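Side-chain contacts in cell surface protein (Putative S-layer protein) (Clostridioides difficile R20291, PDB 5NJL), which is a cell-wall protein of the S-layer family with an extended three-domain fold and mediates cell adhesion in vitro: residues N120-Y123 against K124-V128; T55-D58 against E59-K62; N217-P221 against Q222-D226. All blocks are in the same frame, centred on the assembly; numbering follows the deposited sequence. Where two conformers were deposited one is given.

Interaction 1 of 3, residues N120-Y123 against K124-V128. With SO4 (sulfate ion), chain M.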
loop_
_atom_site.group_PDB
_atom_site.type_symbol
_atom_site.label_atom_id
_atom_site.label_comp_id
_atom_site.label_asym_id
_atom_site.label_seq_id
_atom_site.Cartn_x
_atom_site.Cartn_y
_atom_site.Cartn_z
ATOM N N ASN A 120 -5.445 18.693 32.370
ATOM C CA ASN A 120 -4.389 19.187 31.481
ATOM C C ASN A 120 -4.922 19.956 30.279
ATOM O O ASN A 120 -6.005 19.668 29.790
ATOM C CB ASN A 120 -3.534 18.026 30.977
ATOM C CG ASN A 120 -2.700 17.406 32.085
ATOM O OD1 ASN A 120 -1.815 18.052 32.644
ATOM N ND2 ASN A 120 -2.991 16.171 32.414
ATOM N N GLY A 121 -4.105 20.883 29.785
ATOM C CA GLY A 121 -4.400 21.657 28.591
ATOM C C GLY A 121 -5.751 22.344 28.685
ATOM O O GLY A 121 -6.085 22.940 29.718
ATOM N N ILE A 122 -6.562 22.178 27.640
ATOM C CA ILE A 122 -7.848 22.872 27.538
ATOM C C ILE A 122 -8.809 22.418 28.641
ATOM O O ILE A 122 -9.526 23.237 29.205
ATOM C CB ILE A 122 -8.453 22.721 26.122
ATOM C CG1 ILE A 122 -7.552 23.441 25.117
ATOM C CG2 ILE A 122 -9.873 23.296 26.067
ATOM C CD1 ILE A 122 -7.910 23.198 23.661
ATOM N N TYR A 123 -8.764 21.135 29.002
ATOM C CA TYR A 123 -9.643 20.607 30.033
ATOM C C TYR A 123 -9.535 21.312 31.392
ATOM O O TYR A 123 -10.522 21.364 32.128
ATOM C CB TYR A 123 -9.394 19.127 30.269
ATOM C CG TYR A 123 -9.674 18.211 29.105
ATOM C CD1 TYR A 123 -10.980 17.846 28.781
ATOM C CD2 TYR A 123 -8.625 17.631 28.391
ATOM C CE1 TYR A 123 -11.234 16.969 27.741
ATOM C CE2 TYR A 123 -8.864 16.743 27.343
ATOM C CZ TYR A 123 -10.159 16.415 27.024
ATOM O OH TYR A 123 -10.406 15.539 25.994
ATOM N N LYS A 124 -8.352 21.835 31.699
ATOM C CA LYS A 124 -8.114 22.567 32.945
ATOM C C LYS A 124 -8.885 23.882 33.035
ATOM O O LYS A 124 -9.318 24.262 34.110
ATOM C CB LYS A 124 -6.619 22.868 33.099
ATOM C CG LYS A 124 -6.217 23.380 34.474
ATOM C CD LYS A 124 -4.706 23.518 34.567
ATOM C CE LYS A 124 -4.281 24.079 35.923
ATOM N NZ LYS A 124 -4.643 23.192 37.070
ATOM N N VAL A 125 -9.024 24.576 31.911
ATOM C CA VAL A 125 -9.553 25.931 31.888
ATOM C C VAL A 125 -10.913 26.067 31.204
ATOM O O VAL A 125 -11.449 27.175 31.145
ATOM C CB VAL A 125 -8.534 26.883 31.219
ATOM C CG1 VAL A 125 -7.260 26.913 32.062
ATOM C CG2 VAL A 125 -8.253 26.494 29.752
ATOM N N ALA A 126 -11.456 24.960 30.685
ATOM C CA ALA A 126 -12.720 24.992 29.937
ATOM C C ALA A 126 -13.606 23.797 30.220
ATOM O O ALA A 126 -13.092 22.685 30.438
ATOM C CB ALA A 126 -12.429 25.096 28.441
ATOM N N ASP A 127 -14.927 24.024 30.210
ATOM C CA ASP A 127 -15.930 22.962 30.200
ATOM C C ASP A 127 -15.968 22.450 28.758
ATOM O O ASP A 127 -15.921 23.249 27.829
ATOM C CB ASP A 127 -17.352 23.459 30.500
ATOM C CG ASP A 127 -17.467 24.262 31.761
ATOM O OD1 ASP A 127 -16.863 23.861 32.798
ATOM O OD2 ASP A 127 -18.204 25.288 31.695
ATOM N N VAL A 128 -16.098 21.143 28.576
ATOM C CA VAL A 128 -15.969 20.533 27.238
ATOM C C VAL A 128 -17.173 19.683 26.978
ATOM O O VAL A 128 -17.574 18.876 27.839
ATOM C CB VAL A 128 -14.698 19.646 27.123
ATOM C CG1 VAL A 128 -14.601 19.017 25.734
ATOM C CG2 VAL A 128 -13.458 20.468 27.389
HETATM S S SO4 M . -1.803 22.733 31.468
HETATM O O1 SO4 M . -1.359 21.321 31.335
HETATM O O2 SO4 M . -1.029 23.396 32.541
HETATM O O3 SO4 M . -1.600 23.456 30.187
HETATM O O4 SO4 M . -3.238 22.789 31.827
#

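Interaction 2 of 3, residues T55-D58 against E59-K62. With SO4 (sulfate ion), chain Q.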
loop_
_atom_site.group_PDB
_atom_site.type_symbol
_atom_site.label_atom_id
_atom_site.label_comp_id
_atom_site.label_asym_id
_atom_site.label_seq_id
_atom_site.Cartn_x
_atom_site.Cartn_y
_atom_site.Cartn_z
ATOM N N THR A 55 19.842 -1.959 -2.007
ATOM C CA THR A 55 20.052 -0.546 -1.690
ATOM C C THR A 55 20.496 0.318 -2.845
ATOM O O THR A 55 20.533 1.553 -2.699
ATOM C CB THR A 55 21.077 -0.393 -0.562
ATOM O OG1 THR A 55 22.307 -1.056 -0.932
ATOM C CG2 THR A 55 20.508 -1.005 0.720
ATOM N N ASN A 56 20.816 -0.314 -3.990
ATOM C CA ASN A 56 21.203 0.393 -5.215
ATOM C C ASN A 56 20.524 -0.300 -6.399
ATOM O O ASN A 56 20.433 -1.524 -6.440
ATOM C CB ASN A 56 22.734 0.361 -5.449
ATOM C CG ASN A 56 23.197 1.355 -6.526
ATOM O OD1 ASN A 56 23.072 1.129 -7.756
ATOM N ND2 ASN A 56 23.772 2.473 -6.062
ATOM N N ILE A 57 20.069 0.493 -7.352
ATOM C CA ILE A 57 19.464 -0.003 -8.595
ATOM C C ILE A 57 20.357 -0.997 -9.368
ATOM O O ILE A 57 19.842 -1.916 -10.011
ATOM C CB ILE A 57 19.009 1.179 -9.494
ATOM C CG1 ILE A 57 18.192 0.700 -10.694
ATOM C CG2 ILE A 57 20.173 2.061 -9.933
ATOM C CD1 ILE A 57 16.899 -0.009 -10.339
ATOM N N ASP A 58 21.678 -0.836 -9.282
ATOM C CA ASP A 58 22.591 -1.772 -9.940
ATOM C C ASP A 58 22.437 -3.198 -9.441
ATOM O O ASP A 58 22.642 -4.138 -10.207
ATOM C CB ASP A 58 24.072 -1.357 -9.860
ATOM C CG ASP A 58 24.962 -2.342 -10.619
ATOM O OD1 ASP A 58 24.792 -2.432 -11.857
ATOM O OD2 ASP A 58 25.739 -3.086 -9.988
ATOM N N GLU A 59 22.009 -3.387 -8.196
ATOM C CA GLU A 59 21.760 -4.739 -7.722
ATOM C C GLU A 59 20.671 -5.433 -8.545
ATOM O O GLU A 59 20.786 -6.630 -8.839
ATOM C CB GLU A 59 21.391 -4.766 -6.244
ATOM C CG GLU A 59 22.522 -4.343 -5.328
ATOM C CD GLU A 59 22.082 -4.372 -3.882
ATOM O OE1 GLU A 59 21.823 -5.473 -3.358
ATOM O OE2 GLU A 59 21.974 -3.288 -3.298
ATOM N N LEU A 60 19.632 -4.678 -8.904
ATOM C CA LEU A 60 18.556 -5.201 -9.754
ATOM C C LEU A 60 19.047 -5.402 -11.181
ATOM O O LEU A 60 18.785 -6.437 -11.781
ATOM C CB LEU A 60 17.331 -4.284 -9.733
ATOM C CG LEU A 60 16.223 -4.610 -10.734
ATOM C CD1 LEU A 60 15.643 -5.969 -10.423
ATOM C CD2 LEU A 60 15.162 -3.532 -10.673
ATOM N N GLU A 61 19.727 -4.405 -11.733
ATOM C CA GLU A 61 20.278 -4.520 -13.093
ATOM C C GLU A 61 21.173 -5.735 -13.262
ATOM O O GLU A 61 21.031 -6.474 -14.242
ATOM C CB GLU A 61 21.009 -3.269 -13.515
ATOM C CG GLU A 61 20.101 -2.093 -13.692
ATOM C CD GLU A 61 20.851 -0.798 -13.875
ATOM O OE1 GLU A 61 21.354 -0.200 -12.865
ATOM O OE2 GLU A 61 20.911 -0.363 -15.040
ATOM N N LYS A 62 22.067 -5.971 -12.310
ATOM C CA LYS A 62 22.929 -7.153 -12.369
ATOM C C LYS A 62 22.145 -8.480 -12.421
ATOM O O LYS A 62 22.492 -9.392 -13.180
ATOM C CB LYS A 62 23.902 -7.183 -11.195
ATOM C CG LYS A 62 25.032 -8.188 -11.362
ATOM C CD LYS A 62 26.019 -8.137 -10.199
ATOM C CE LYS A 62 27.003 -9.308 -10.303
ATOM N NZ LYS A 62 27.938 -9.352 -9.146
HETATM S S SO4 Q . 24.714 1.264 -0.890
HETATM O O1 SO4 Q . 24.859 -0.086 -0.305
HETATM O O2 SO4 Q . 26.008 1.974 -0.805
HETATM O O3 SO4 Q . 24.303 1.155 -2.306
HETATM O O4 SO4 Q . 23.702 2.022 -0.120
#

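Interaction 3 of 3, residues N217-P221 against Q222-D226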
loop_
_atom_site.group_PDB
_atom_site.type_symbol
_atom_site.label_atom_id
_atom_site.label_comp_id
_atom_site.label_asym_id
_atom_site.label_seq_id
_atom_site.Cartn_x
_atom_site.Cartn_y
_atom_site.Cartn_z
ATOM N N ASN A 217 2.817 -16.482 -23.679
ATOM C CA ASN A 217 1.569 -16.616 -24.395
ATOM C C ASN A 217 0.596 -17.384 -23.525
ATOM O O ASN A 217 1.011 -18.231 -22.743
ATOM C CB ASN A 217 1.802 -17.338 -25.730
ATOM C CG ASN A 217 0.911 -16.819 -26.827
ATOM O OD1 ASN A 217 0.008 -17.522 -27.296
ATOM N ND2 ASN A 217 1.145 -15.569 -27.237
ATOM N N THR A 218 -0.692 -17.067 -23.659
ATOM C CA THR A 218 -1.763 -17.722 -22.900
ATOM C C THR A 218 -2.779 -18.338 -23.865
ATOM O O THR A 218 -3.241 -17.673 -24.791
ATOM C CB THR A 218 -2.502 -16.738 -21.971
ATOM O OG1 THR A 218 -1.558 -16.037 -21.153
ATOM C CG2 THR A 218 -3.474 -17.477 -21.061
ATOM N N VAL A 219 -3.131 -19.598 -23.619
ATOM C CA VAL A 219 -4.026 -20.362 -24.487
ATOM C C VAL A 219 -5.102 -21.064 -23.656
ATOM O O VAL A 219 -5.040 -21.075 -22.431
ATOM C CB VAL A 219 -3.244 -21.419 -25.309
ATOM C CG1 VAL A 219 -2.256 -20.735 -26.245
ATOM C CG2 VAL A 219 -2.515 -22.416 -24.406
ATOM N N SER A 220 -6.085 -21.641 -24.344
ATOM C CA SER A 220 -7.108 -22.494 -23.715
ATOM C C SER A 220 -6.635 -23.947 -23.770
ATOM O O SER A 220 -5.761 -24.264 -24.571
ATOM C CB SER A 220 -8.446 -22.347 -24.454
ATOM O OG SER A 220 -8.302 -22.677 -25.828
ATOM N N PRO A 221 -7.204 -24.838 -22.928
ATOM C CA PRO A 221 -6.829 -26.263 -23.020
ATOM C C PRO A 221 -7.285 -26.894 -24.332
ATOM O O PRO A 221 -6.641 -27.832 -24.816
ATOM C CB PRO A 221 -7.552 -26.911 -21.829
ATOM C CG PRO A 221 -8.650 -25.971 -21.474
ATOM C CD PRO A 221 -8.183 -24.595 -21.850
ATOM N N GLN A 222 -8.380 -26.357 -24.881
ATOM C CA GLN A 222 -8.925 -26.744 -26.183
ATOM C C GLN A 222 -7.897 -26.525 -27.297
ATOM O O GLN A 222 -7.807 -27.336 -28.224
ATOM C CB GLN A 222 -10.213 -25.965 -26.512
ATOM C CG GLN A 222 -11.422 -26.313 -25.639
ATOM C CD GLN A 222 -11.488 -25.521 -24.336
ATOM O OE1 GLN A 222 -11.275 -24.308 -24.316
ATOM N NE2 GLN A 222 -11.791 -26.212 -23.242
ATOM N N ASP A 223 -7.128 -25.433 -27.193
ATOM C CA ASP A 223 -6.053 -25.135 -28.146
ATOM C C ASP A 223 -5.029 -26.277 -28.245
ATOM O O ASP A 223 -4.453 -26.519 -29.306
ATOM C CB ASP A 223 -5.345 -23.835 -27.732
ATOM C CG ASP A 223 -4.338 -23.364 -28.753
ATOM O OD1 ASP A 223 -4.558 -23.595 -29.956
ATOM O OD2 ASP A 223 -3.325 -22.759 -28.347
ATOM N N LEU A 224 -4.804 -26.972 -27.126
ATOM C CA LEU A 224 -3.822 -28.058 -27.018
ATOM C C LEU A 224 -4.370 -29.484 -27.027
ATOM O O LEU A 224 -3.628 -30.436 -27.318
ATOM C CB LEU A 224 -3.023 -27.885 -25.724
ATOM C CG LEU A 224 -2.420 -26.505 -25.489
ATOM C CD1 LEU A 224 -1.580 -26.535 -24.218
ATOM C CD2 LEU A 224 -1.599 -26.049 -26.695
ATOM N N TYR A 225 -5.645 -29.641 -26.677
ATOM C CA TYR A 225 -6.216 -30.969 -26.404
ATOM C C TYR A 225 -7.733 -30.916 -26.635
ATOM O O TYR A 225 -8.393 -30.017 -26.123
ATOM C CB TYR A 225 -5.880 -31.354 -24.961
ATOM C CG TYR A 225 -6.306 -32.745 -24.564
ATOM C CD1 TYR A 225 -5.548 -33.854 -24.927
ATOM C CD2 TYR A 225 -7.463 -32.954 -23.797
ATOM C CE1 TYR A 225 -5.939 -35.137 -24.561
ATOM C CE2 TYR A 225 -7.861 -34.238 -23.427
ATOM C CZ TYR A 225 -7.094 -35.322 -23.808
ATOM O OH TYR A 225 -7.479 -36.593 -23.455
ATOM N N ASP A 226 -8.266 -31.861 -27.414
ATOM C CA ASP A 226 -9.690 -31.840 -27.873
ATOM C C ASP A 226 -10.697 -32.643 -27.008
ATOM O O ASP A 226 -11.862 -32.800 -27.388
ATOM C CB ASP A 226 -9.787 -32.312 -29.344
ATOM C CG ASP A 226 -9.321 -33.767 -29.551
ATOM O OD1 ASP A 226 -9.184 -34.526 -28.570
ATOM O OD2 ASP A 226 -9.063 -34.156 -30.706
#

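Interaction 1 of 3, residues N120-Y123 against K124-V128
The Y123 ring overlaps one methyl of V128, its CD1 atom lying 3.9 Å from V128 CG2. The two side chains meet at a slant, and the methyl approaches the ring on neither a clean face nor a clean edge. Y123 reaches this position because CG stands anti to its own carbonyl carbon (chi1 -63°), while V128 CG2 is the branch anti to the carbonyl carbon of its residue. I111 of helix 101-115 touches both side chains, so the pair is packed against that helix. A second apolar contact joins I122 and A126: I122 CG2 lies 3.9 Å from A126 CB, and I122 and V128 both also touch L143 of strand 138-145.

Backbone bonds hold the turn that brings these groups together. K124 N donates to G121 O at 3.2 Å and V125 N to I122 O at 3.1 Å, whereas the bond from A126 N to the same I122 O is weak. A weakly bonded helical turn, about 122-125, thus runs straight into strand 126-133, an outer strand of a three-stranded antiparallel sheet. G121 precedes the turn with a positive phi of 54°, and its N-H points almost straight at a sulfate ion, G121 N meeting sulfate O1 at 3.2 Å and 177°. The K124 chain runs past the same ion through its methylenes, K124 CD coming 3.2 Å from sulfate O4. The sulfate probably derives from the crystallisation liquor.

Interaction 2 of 3, residues T55-D58 against E59-K62
E59 folds back from the first turn of helix 57-65 over the residues that precede it, and its path can be traced atom by atom. CB lies 3.4 Å from N56 O, the carbonyl that also accepts a hydrogen bond from E59 N. CG, anti to the carbonyl carbon of its own residue, passes the same oxygen, and the extended chain beyond it brings CD near T55 N. At the tip, E59 OE2 accepts two backbone N-H groups: T55 N at 2.8 Å and N56 N at 3.3 Å. Both donors arrive from the same face of the carboxylate. T55 N is 37° out of its plane, whereas N56 N comes on the anti side and is tilted 28°. Two bonds to one oxygen should restrict the rotation of the carboxylate.

In the conformer given, N56 OD1 takes the N-H of D58 at 2.9 Å from D58 N, in the carbonyl plane and on a lone pair, while E59 returns the bond to N56 N. The N56 CG stands anti to the backbone N (chi1 -167°), which directs the amide forward over the opening turn. T55 OG1 lies beside E59 OE2 and donates to O1 of a sulfate ion, probably from the crystallisation liquor, at 2.8 Å.

Along the helix, I57 CD1 meets L60 CD2 at 3.9 Å. I57 also packs on V21, R22 and M25 of helix 14-25, while L60 touches I54 of strand 52-54. The carboxylates of D58 and E61 are near one another without a bond between them, so some mutual repulsion is likely. With N56 as N-cap and its side chain and that of E59 each accepting a backbone N-H, the arrangement is a capping box at the start of helix 57-65.

Interaction 3 of 3, residues N217-P221 against Q222-D226
P221 and L224 make up the tightly packed part of the contact. Both are buried against helix 281-291, P221 on A287 and L224 on L291, and P221 rests also on S278. L224 N donates to P221 O at 3.1 Å, with the donor 64° out of the carbonyl plane, and Y225 N reaches that oxygen through a weak bond. V219 joins this side more distantly, its CG2 lying 4.2 Å from L224 CD1.

S220 caps the short helix 221-224. Its OG sits between the backbone N and the carbonyl carbon (chi1 58°) and accepts from D223 N at 3.3 Å; the S220 carbonyl receives only a weak bond from the same N-H. This N-cap marks the passage from strand 215-219, an edge of a four-stranded mixed sheet, into the helical turn.

The solvent side belongs to the exposed Q222, which lies beside P221 and points the same way. Its bend at chi2 (86°) brings the amide alongside the proline ring, with Q222 NE2 3.6 Å from P221 CG and Q222 OE1 3.4 Å from S220 CB. D223 crosses V219 at about a right angle; the close approach of D223 OD2 to V219 CG1, 3.1 Å, is doubtful because D223 has two conformers. The Y225 side chain leads away from the turn and touches A290.

Overall arrangement
Along the chain the order is interaction 2, interaction 1, interaction 3, and the three share no helix, strand or sheet. Interaction 2 opens helix 57-65, which directly follows strand 52-54 at the edge of the five-stranded mixed sheet. Interaction 1 leads into the three-stranded antiparallel sheet, and interaction 3 leaves an edge strand of the four-stranded mixed sheet. The centres of interactions 1 and 3 are about 73 Å apart, on opposite sides of the chain's centre; for interaction 2, its centre is about 55 Å from that of interaction 1 and about 38 Å from that of interaction 3. Each lies at a helix boundary in a separate region, consistent with the extended three-domain fold.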